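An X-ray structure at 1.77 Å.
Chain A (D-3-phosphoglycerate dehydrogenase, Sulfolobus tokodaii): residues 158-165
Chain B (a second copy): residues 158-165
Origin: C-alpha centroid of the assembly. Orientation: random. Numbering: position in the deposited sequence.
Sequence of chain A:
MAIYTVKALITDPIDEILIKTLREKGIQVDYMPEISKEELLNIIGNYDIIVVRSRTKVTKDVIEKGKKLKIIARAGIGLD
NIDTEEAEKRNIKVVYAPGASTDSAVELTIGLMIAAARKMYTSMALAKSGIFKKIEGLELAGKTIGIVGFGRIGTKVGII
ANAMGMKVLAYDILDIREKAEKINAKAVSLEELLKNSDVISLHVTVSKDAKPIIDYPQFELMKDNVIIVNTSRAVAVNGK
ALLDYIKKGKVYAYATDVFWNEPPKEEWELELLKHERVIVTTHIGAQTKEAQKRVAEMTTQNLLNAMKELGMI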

# COMPACT_ATOMS: atom_id res chain seq x y z
N GLY A 158 -1.63 -12.93 4.66
CA GLY A 158 -1.70 -13.15 6.09
C GLY A 158 -0.36 -12.96 6.77
O GLY A 158 -0.27 -12.36 7.84
N ILE A 159 0.70 -13.46 6.14
CA ILE A 159 2.04 -13.33 6.71
C ILE A 159 2.42 -11.86 6.82
O ILE A 159 2.98 -11.42 7.82
CB ILE A 159 3.07 -14.08 5.82
CG1 ILE A 159 2.81 -15.59 5.91
CG2 ILE A 159 4.50 -13.74 6.26
CD1 ILE A 159 3.60 -16.41 4.93
N ILE A 160 2.09 -11.09 5.78
CA ILE A 160 2.41 -9.67 5.78
C ILE A 160 1.56 -8.91 6.80
O ILE A 160 2.08 -8.09 7.56
CB ILE A 160 2.21 -9.07 4.36
CG1 ILE A 160 3.24 -9.69 3.40
CG2 ILE A 160 2.39 -7.55 4.40
CD1 ILE A 160 2.94 -9.45 1.92
N ALA A 161 0.26 -9.19 6.83
CA ALA A 161 -0.62 -8.51 7.78
C ALA A 161 -0.18 -8.79 9.22
O ALA A 161 -0.24 -7.91 10.08
CB ALA A 161 -2.06 -8.95 7.57
N ASN A 162 0.27 -10.01 9.48
CA ASN A 162 0.74 -10.36 10.82
C ASN A 162 1.95 -9.49 11.17
O ASN A 162 2.07 -9.00 12.30
CB ASN A 162 1.11 -11.84 10.89
CG ASN A 162 1.74 -12.22 12.22
OD1 ASN A 162 2.96 -12.41 12.31
ND2 ASN A 162 0.92 -12.33 13.25
N ALA A 163 2.84 -9.29 10.20
CA ALA A 163 4.03 -8.48 10.43
C ALA A 163 3.65 -7.02 10.66
O ALA A 163 4.39 -6.27 11.29
CB ALA A 163 4.98 -8.61 9.23
N MET A 164 2.48 -6.62 10.14
CA MET A 164 1.99 -5.26 10.31
C MET A 164 1.31 -5.13 11.68
O MET A 164 0.72 -4.09 11.99
CB MET A 164 0.99 -4.91 9.20
CG MET A 164 1.63 -4.86 7.81
SD MET A 164 0.40 -4.57 6.50
CE MET A 164 -0.20 -2.95 6.94
N GLY A 165 1.39 -6.18 12.48
CA GLY A 165 0.78 -6.14 13.81
C GLY A 165 -0.71 -6.41 13.85
O GLY A 165 -1.37 -6.11 14.85
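Chain B (158-165) GIIANAMG

Chain B lies against chain A as the tail of one helix laid beside the tail of its twin, the two copies being related by an exact two-fold axis. In each, residues 158-163 are helical, M164 is the first residue to leave helical phi/psi, and G165 follows at phi/psi 82/16, where a CB would be jammed against the preceding carbonyl. The helices run nearly antiparallel, at 171°, and their axes approach to 8.5 Å.

Such closeness rests on the small side chain of A163. A163(A) CB meets A163(B) CB at 3.4 Å, the tightest contact between the stretches, and the CA atoms of I160(A) and A163(B) stand 5.3 Å apart, as do those of the symmetry-related pair. Around this low point the isoleucines supply the bumps. I160(B), m/t, starts sideways from its backbone, but its end comes nearer to chain A: CG1 of I160(B) packs 3.7 Å from A163(A) O, and its CD1 reaches M164(A) CG, also at 3.7 Å. The CG2 atoms of I160(A) and I160(B) face each other at 4.3 Å. I159(B) adds a lighter touch, its CG2 lying 4.3 Å from A163(A) CB. No hydrogen bond crosses between the stretches; the 346 Å² buried here depends on apolar fit, while A161(B) points away.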

# COMPACT_ATOMS: atom_id res chain seq x y z
N GLY B 158 10.99 -2.16 8.12
CA GLY B 158 11.89 -3.26 7.81
C GLY B 158 11.26 -4.61 8.11
O GLY B 158 11.39 -5.55 7.34
N ILE B 159 10.58 -4.70 9.25
CA ILE B 159 9.93 -5.95 9.64
C ILE B 159 8.88 -6.34 8.60
O ILE B 159 8.77 -7.50 8.21
CB ILE B 159 9.28 -5.82 11.03
CG1 ILE B 159 10.38 -5.66 12.09
CG2 ILE B 159 8.39 -7.02 11.33
CD1 ILE B 159 9.87 -5.29 13.46
N ILE B 160 8.11 -5.35 8.15
CA ILE B 160 7.07 -5.60 7.16
C ILE B 160 7.67 -5.96 5.80
O ILE B 160 7.24 -6.92 5.16
CB ILE B 160 6.13 -4.38 7.03
CG1 ILE B 160 5.37 -4.18 8.34
CG2 ILE B 160 5.15 -4.58 5.89
CD1 ILE B 160 4.68 -2.82 8.48
N ALA B 161 8.68 -5.21 5.37
CA ALA B 161 9.30 -5.49 4.08
C ALA B 161 9.91 -6.89 4.07
O ALA B 161 9.86 -7.59 3.05
CB ALA B 161 10.37 -4.44 3.78
N ASN B 162 10.47 -7.31 5.19
CA ASN B 162 11.05 -8.64 5.28
C ASN B 162 9.96 -9.69 5.08
O ASN B 162 10.15 -10.69 4.38
CB ASN B 162 11.73 -8.85 6.64
CG ASN B 162 12.22 -10.27 6.84
OD1 ASN B 162 11.61 -11.06 7.57
ND2 ASN B 162 13.32 -10.61 6.18
N ALA B 163 8.79 -9.44 5.67
CA ALA B 163 7.67 -10.36 5.54
C ALA B 163 7.16 -10.40 4.10
O ALA B 163 6.57 -11.38 3.66
CB ALA B 163 6.54 -9.96 6.50
N MET B 164 7.41 -9.31 3.36
CA MET B 164 7.00 -9.23 1.96
C MET B 164 8.04 -9.93 1.08
O MET B 164 7.96 -9.89 -0.15
CB MET B 164 6.87 -7.76 1.54
CG MET B 164 5.74 -7.01 2.25
SD MET B 164 5.70 -5.25 1.82
CE MET B 164 5.34 -5.33 0.07
N GLY B 165 9.01 -10.57 1.71
CA GLY B 165 10.03 -11.29 0.96
C GLY B 165 11.16 -10.43 0.41
O GLY B 165 11.90 -10.86 -0.47